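Long-range contact in aminopeptidase C (Lactobacillus rhamnosus, PDB 4K7C), which is a cysteine aminopeptidase of the papain-like C1 family, probably removing amino acids from the N-terminal ends of peptides: residues L309-Q323 with E359-L373. Sequence-based numbering, arbitrary orientation.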
loop_
_atom_site.group_PDB
_atom_site.type_symbol
_atom_site.label_atom_id
_atom_site.label_comp_id
_atom_site.label_asym_id
_atom_site.label_seq_id
_atom_site.Cartn_x
_atom_site.Cartn_y
_atom_site.Cartn_z
ATOM N N LEU A 309 41.546 -10.505 -8.452
ATOM C CA LEU A 309 40.573 -9.994 -9.435
ATOM C C LEU A 309 41.051 -10.062 -10.890
ATOM O O LEU A 309 40.302 -10.454 -11.781
ATOM C CB LEU A 309 40.115 -8.535 -9.044
ATOM C CG LEU A 309 39.322 -8.516 -7.717
ATOM C CD1 LEU A 309 39.111 -7.061 -7.297
ATOM C CD2 LEU A 309 37.954 -9.215 -7.865
ATOM N N LYS A 310 42.321 -9.727 -11.126
ATOM C CA LYS A 310 42.846 -9.667 -12.479
ATOM C C LYS A 310 42.954 -11.101 -13.064
ATOM O O LYS A 310 42.855 -11.306 -14.270
ATOM C CB LYS A 310 44.193 -8.971 -12.489
ATOM C CG LYS A 310 44.163 -7.471 -12.453
ATOM C CD LYS A 310 45.608 -6.977 -12.501
ATOM C CE LYS A 310 45.669 -5.521 -12.821
ATOM N NZ LYS A 310 47.071 -5.053 -12.642
ATOM N N ALA A 311 43.060 -12.096 -12.172
ATOM C CA ALA A 311 42.987 -13.496 -12.538
ATOM C C ALA A 311 41.604 -14.046 -12.758
ATOM O O ALA A 311 41.476 -15.198 -13.077
ATOM C CB ALA A 311 43.712 -14.320 -11.494
ATOM N N GLY A 312 40.547 -13.258 -12.520
ATOM C CA GLY A 312 39.191 -13.664 -12.794
ATOM C C GLY A 312 38.508 -14.292 -11.588
ATOM O O GLY A 312 37.459 -14.909 -11.704
ATOM N N GLU A 313 39.031 -14.060 -10.385
ATOM C CA GLU A 313 38.438 -14.670 -9.204
ATOM C C GLU A 313 38.004 -13.567 -8.214
ATOM O O GLU A 313 38.783 -12.652 -7.900
ATOM C CB GLU A 313 39.467 -15.516 -8.506
ATOM C CG GLU A 313 39.920 -16.739 -9.351
ATOM C CD GLU A 313 41.280 -17.360 -8.935
ATOM O OE1 GLU A 313 41.959 -16.948 -7.941
ATOM O OE2 GLU A 313 41.712 -18.276 -9.664
ATOM N N SER A 314 36.790 -13.728 -7.737
ATOM C CA SER A 314 36.178 -12.866 -6.727
ATOM C C SER A 314 36.809 -13.021 -5.347
ATOM O O SER A 314 37.541 -14.000 -5.039
ATOM C CB SER A 314 34.645 -13.124 -6.740
ATOM O OG SER A 314 34.269 -14.382 -6.230
ATOM N N VAL A 315 36.629 -12.045 -4.508
ATOM C CA VAL A 315 37.357 -12.026 -3.259
ATOM C C VAL A 315 36.424 -11.783 -2.058
ATOM O O VAL A 315 35.828 -10.683 -1.960
ATOM C CB VAL A 315 38.461 -10.912 -3.277
ATOM C CG1 VAL A 315 39.238 -10.848 -2.000
ATOM C CG2 VAL A 315 39.459 -11.051 -4.446
ATOM N N TRP A 316 36.289 -12.748 -1.158
ATOM C CA TRP A 316 35.530 -12.572 0.046
ATOM C C TRP A 316 36.255 -11.537 0.915
ATOM O O TRP A 316 37.507 -11.554 1.027
ATOM C CB TRP A 316 35.451 -13.885 0.810
ATOM C CG TRP A 316 34.621 -14.024 2.009
ATOM C CD1 TRP A 316 33.468 -14.681 2.126
ATOM C CD2 TRP A 316 34.966 -13.647 3.388
ATOM N NE1 TRP A 316 33.022 -14.713 3.387
ATOM C CE2 TRP A 316 33.908 -14.073 4.197
ATOM C CE3 TRP A 316 35.966 -12.859 3.952
ATOM C CZ2 TRP A 316 33.868 -13.853 5.555
ATOM C CZ3 TRP A 316 35.959 -12.692 5.314
ATOM C CH2 TRP A 316 34.921 -13.151 6.117
ATOM N N PHE A 317 35.467 -10.586 1.430
ATOM C CA PHE A 317 36.009 -9.551 2.332
ATOM C C PHE A 317 35.104 -9.140 3.448
ATOM O O PHE A 317 33.886 -9.200 3.310
ATOM C CB PHE A 317 36.475 -8.279 1.533
ATOM C CG PHE A 317 35.388 -7.324 1.152
ATOM C CD1 PHE A 317 34.573 -7.591 0.076
ATOM C CD2 PHE A 317 35.250 -6.116 1.817
ATOM C CE1 PHE A 317 33.563 -6.752 -0.298
ATOM C CE2 PHE A 317 34.269 -5.199 1.381
ATOM C CZ PHE A 317 33.433 -5.532 0.316
ATOM N N GLY A 318 35.752 -8.735 4.562
ATOM C CA GLY A 318 35.134 -8.274 5.783
ATOM C C GLY A 318 35.369 -6.796 6.016
ATOM O O GLY A 318 36.460 -6.306 5.862
ATOM N N SER A 319 34.290 -6.081 6.335
ATOM C CA SER A 319 34.333 -4.613 6.486
ATOM C C SER A 319 33.335 -4.124 7.553
ATOM O O SER A 319 32.468 -4.875 8.056
ATOM C CB SER A 319 34.037 -3.899 5.153
ATOM O OG SER A 319 32.718 -4.104 4.698
ATOM N N ASP A 320 33.428 -2.836 7.869
ATOM C CA ASP A 320 32.421 -2.211 8.755
ATOM C C ASP A 320 31.472 -1.445 7.858
ATOM O O ASP A 320 31.666 -0.269 7.607
ATOM C CB ASP A 320 33.126 -1.304 9.748
ATOM C CG ASP A 320 32.257 -0.770 10.837
ATOM O OD1 ASP A 320 31.041 -0.872 10.758
ATOM O OD2 ASP A 320 32.829 -0.230 11.841
ATOM N N VAL A 321 30.408 -2.116 7.386
ATOM C CA VAL A 321 29.603 -1.584 6.317
ATOM C C VAL A 321 28.773 -0.369 6.765
ATOM O O VAL A 321 28.432 0.439 5.927
ATOM C CB VAL A 321 28.667 -2.679 5.789
ATOM C CG1 VAL A 321 27.526 -3.009 6.787
ATOM C CG2 VAL A 321 28.169 -2.352 4.410
ATOM N N GLY A 322 28.517 -0.268 8.068
ATOM C CA GLY A 322 27.773 0.867 8.660
ATOM C C GLY A 322 28.530 2.163 8.718
ATOM O O GLY A 322 27.929 3.170 8.911
ATOM N N GLN A 323 29.838 2.119 8.488
ATOM C CA GLN A 323 30.668 3.354 8.429
ATOM C C GLN A 323 30.518 4.043 7.098
ATOM O O GLN A 323 30.662 3.407 6.037
ATOM C CB GLN A 323 32.113 3.012 8.627
ATOM C CG GLN A 323 32.403 2.464 10.005
ATOM C CD GLN A 323 32.417 3.521 11.135
ATOM O OE1 GLN A 323 32.418 4.735 10.893
ATOM N NE2 GLN A 323 32.487 3.055 12.345
ATOM N N GLU A 359 35.279 1.868 18.120
ATOM C CA GLU A 359 34.504 2.592 17.140
ATOM C C GLU A 359 34.213 1.721 15.896
ATOM O O GLU A 359 33.175 1.878 15.311
ATOM C CB GLU A 359 35.244 3.861 16.750
ATOM C CG GLU A 359 34.634 4.676 15.569
ATOM C CD GLU A 359 33.123 4.960 15.668
ATOM O OE1 GLU A 359 32.591 5.043 16.767
ATOM O OE2 GLU A 359 32.529 5.161 14.590
ATOM N N SER A 360 35.141 0.821 15.504
ATOM C CA SER A 360 34.980 0.070 14.261
ATOM C C SER A 360 35.550 -1.303 14.398
ATOM O O SER A 360 36.490 -1.494 15.138
ATOM C CB SER A 360 35.644 0.781 13.090
ATOM O OG SER A 360 35.291 0.288 11.800
ATOM N N LEU A 361 35.038 -2.233 13.611
ATOM C CA LEU A 361 35.501 -3.644 13.558
ATOM C C LEU A 361 34.722 -4.272 12.383
ATOM O O LEU A 361 33.898 -3.577 11.746
ATOM C CB LEU A 361 35.355 -4.394 14.865
ATOM C CG LEU A 361 34.098 -4.232 15.711
ATOM C CD1 LEU A 361 32.906 -4.686 14.937
ATOM C CD2 LEU A 361 34.162 -5.034 16.982
HETATM N N MSE A 362 35.054 -5.500 11.945
HETATM C CA MSE A 362 34.254 -6.141 10.860
HETATM C C MSE A 362 32.884 -6.468 11.374
HETATM O O MSE A 362 32.746 -7.048 12.430
HETATM C CB MSE A 362 34.842 -7.453 10.251
HETATM C CG MSE A 362 33.774 -8.257 9.464
HETATM SE SE MSE A 362 34.581 -9.934 8.752
HETATM C CE MSE A 362 33.374 -10.651 7.452
ATOM N N THR A 363 31.865 -6.055 10.634
ATOM C CA THR A 363 30.487 -6.266 10.948
ATOM C C THR A 363 29.738 -6.993 9.795
ATOM O O THR A 363 28.620 -7.456 9.992
ATOM C CB THR A 363 29.750 -4.961 11.233
ATOM O OG1 THR A 363 29.734 -4.199 10.024
ATOM C CG2 THR A 363 30.427 -4.172 12.372
ATOM N N HIS A 364 30.325 -7.064 8.604
ATOM C CA HIS A 364 29.614 -7.594 7.417
ATOM C C HIS A 364 30.641 -8.158 6.410
ATOM O O HIS A 364 31.714 -7.622 6.187
ATOM C CB HIS A 364 28.756 -6.472 6.794
ATOM C CG HIS A 364 27.807 -6.928 5.716
ATOM N ND1 HIS A 364 26.993 -8.039 5.856
ATOM C CD2 HIS A 364 27.524 -6.408 4.491
ATOM C CE1 HIS A 364 26.268 -8.197 4.749
ATOM N NE2 HIS A 364 26.568 -7.217 3.914
ATOM N N ALA A 365 30.290 -9.266 5.789
ATOM C CA ALA A 365 31.134 -9.931 4.779
ATOM C C ALA A 365 30.395 -9.719 3.450
ATOM O O ALA A 365 29.151 -9.927 3.367
ATOM C CB ALA A 365 31.227 -11.463 5.052
HETATM N N MSE A 366 31.163 -9.400 2.434
HETATM C CA MSE A 366 30.679 -9.247 1.065
HETATM C C MSE A 366 31.771 -9.815 0.160
HETATM O O MSE A 366 32.718 -10.426 0.613
HETATM C CB MSE A 366 30.242 -7.789 0.747
HETATM C CG MSE A 366 29.122 -7.331 1.694
HETATM SE SE MSE A 366 28.621 -5.442 1.361
HETATM C CE MSE A 366 30.218 -4.572 2.089
ATOM N N VAL A 367 31.637 -9.573 -1.151
ATOM C CA VAL A 367 32.518 -10.084 -2.154
ATOM C C VAL A 367 32.913 -8.932 -3.127
ATOM O O VAL A 367 32.055 -8.218 -3.645
ATOM C CB VAL A 367 31.849 -11.292 -2.914
ATOM C CG1 VAL A 367 32.745 -11.762 -4.076
ATOM C CG2 VAL A 367 31.491 -12.408 -2.008
ATOM N N LEU A 368 34.217 -8.779 -3.327
ATOM C CA LEU A 368 34.751 -7.960 -4.427
ATOM C C LEU A 368 34.644 -8.698 -5.733
ATOM O O LEU A 368 35.140 -9.839 -5.846
ATOM C CB LEU A 368 36.238 -7.578 -4.186
ATOM C CG LEU A 368 36.439 -7.015 -2.761
ATOM C CD1 LEU A 368 37.904 -6.931 -2.484
ATOM C CD2 LEU A 368 35.871 -5.587 -2.585
ATOM N N THR A 369 34.036 -8.028 -6.696
ATOM C CA THR A 369 33.821 -8.571 -8.066
ATOM C C THR A 369 34.320 -7.683 -9.186
ATOM O O THR A 369 34.121 -7.972 -10.341
ATOM C CB THR A 369 32.360 -8.984 -8.316
ATOM O OG1 THR A 369 31.544 -7.806 -8.482
ATOM C CG2 THR A 369 31.801 -9.918 -7.143
ATOM N N GLY A 370 35.102 -6.680 -8.826
ATOM C CA GLY A 370 35.587 -5.692 -9.801
ATOM C C GLY A 370 36.382 -4.642 -9.056
ATOM O O GLY A 370 36.304 -4.526 -7.816
ATOM N N VAL A 371 37.196 -3.938 -9.835
ATOM C CA VAL A 371 38.041 -2.813 -9.377
ATOM C C VAL A 371 38.330 -1.950 -10.546
ATOM O O VAL A 371 38.550 -2.472 -11.631
ATOM C CB VAL A 371 39.345 -3.294 -8.618
ATOM C CG1 VAL A 371 40.316 -4.033 -9.555
ATOM C CG2 VAL A 371 39.941 -2.130 -7.848
ATOM N N ASP A 372 38.181 -0.633 -10.383
ATOM C CA ASP A 372 38.488 0.343 -11.408
ATOM C C ASP A 372 39.902 0.767 -11.094
ATOM O O ASP A 372 40.218 1.351 -9.997
ATOM C CB ASP A 372 37.550 1.563 -11.326
ATOM C CG ASP A 372 37.523 2.373 -12.600
ATOM O OD1 ASP A 372 37.711 1.801 -13.685
ATOM O OD2 ASP A 372 37.234 3.591 -12.514
ATOM N N LEU A 373 40.726 0.580 -12.127
ATOM C CA LEU A 373 42.144 0.994 -12.043
ATOM C C LEU A 373 42.386 2.154 -13.018
ATOM O O LEU A 373 42.153 2.016 -14.220
ATOM C CB LEU A 373 43.018 -0.206 -12.465
ATOM C CG LEU A 373 42.980 -1.430 -11.573
ATOM C CD1 LEU A 373 43.948 -2.467 -12.198
ATOM C CD2 LEU A 373 43.340 -1.168 -10.133
HETATM O O HOH W 1 32.355 -6.501 3.690
HETATM O O HOH W 2 28.643 -1.928 10.477
HETATM O O HOH W 3 34.149 6.272 12.385
#
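Phe317 and Leu368 meet within an antiparallel strand pair, 315-319 against 364-373, in the beta domain of a papain-like cysteine peptidase, and the ladder illustrates how a tightly packed apolar centre gives way to a more hydrated, charged end. Leu368 CD2 makes a CH-pi contact over one face of the Phe317 ring, 3.7 Å from its centroid, while CG of Phe317, set between backbone N and carbonyl carbon (chi1 81°), brings CE1 within 3.6 Å of Met366 CB. A water over the opposite face bonds to Phe317 O, His364 O and Ser319 OG. With an alanine in place of Phe317, Leu368 CD2 and Met366 CB would probably lose their packing partner, leaving the Met366 methyl freer to turn. The other sheet face carries Trp316, whose NE1 bonds to Trp71 O; Ala365 CB lies near its ring's rim, 3.6 Å from Trp316 CZ2. Beyond Gly318, in a classic beta bulge, Ser319 O accepts from Thr363 N and His364 N. Past it polar and charged groups predominate: waters join Asp320 OD1 to Thr363 OG1 and Gln323 OE1 to Glu359 OE2. Gln323 NE2 meets Glu359 OE2 at 3.1 Å, almost straight (173°), from above the carboxylate plane, while Glu359 OE1 pairs with Arg181 NH1 of a second subunit.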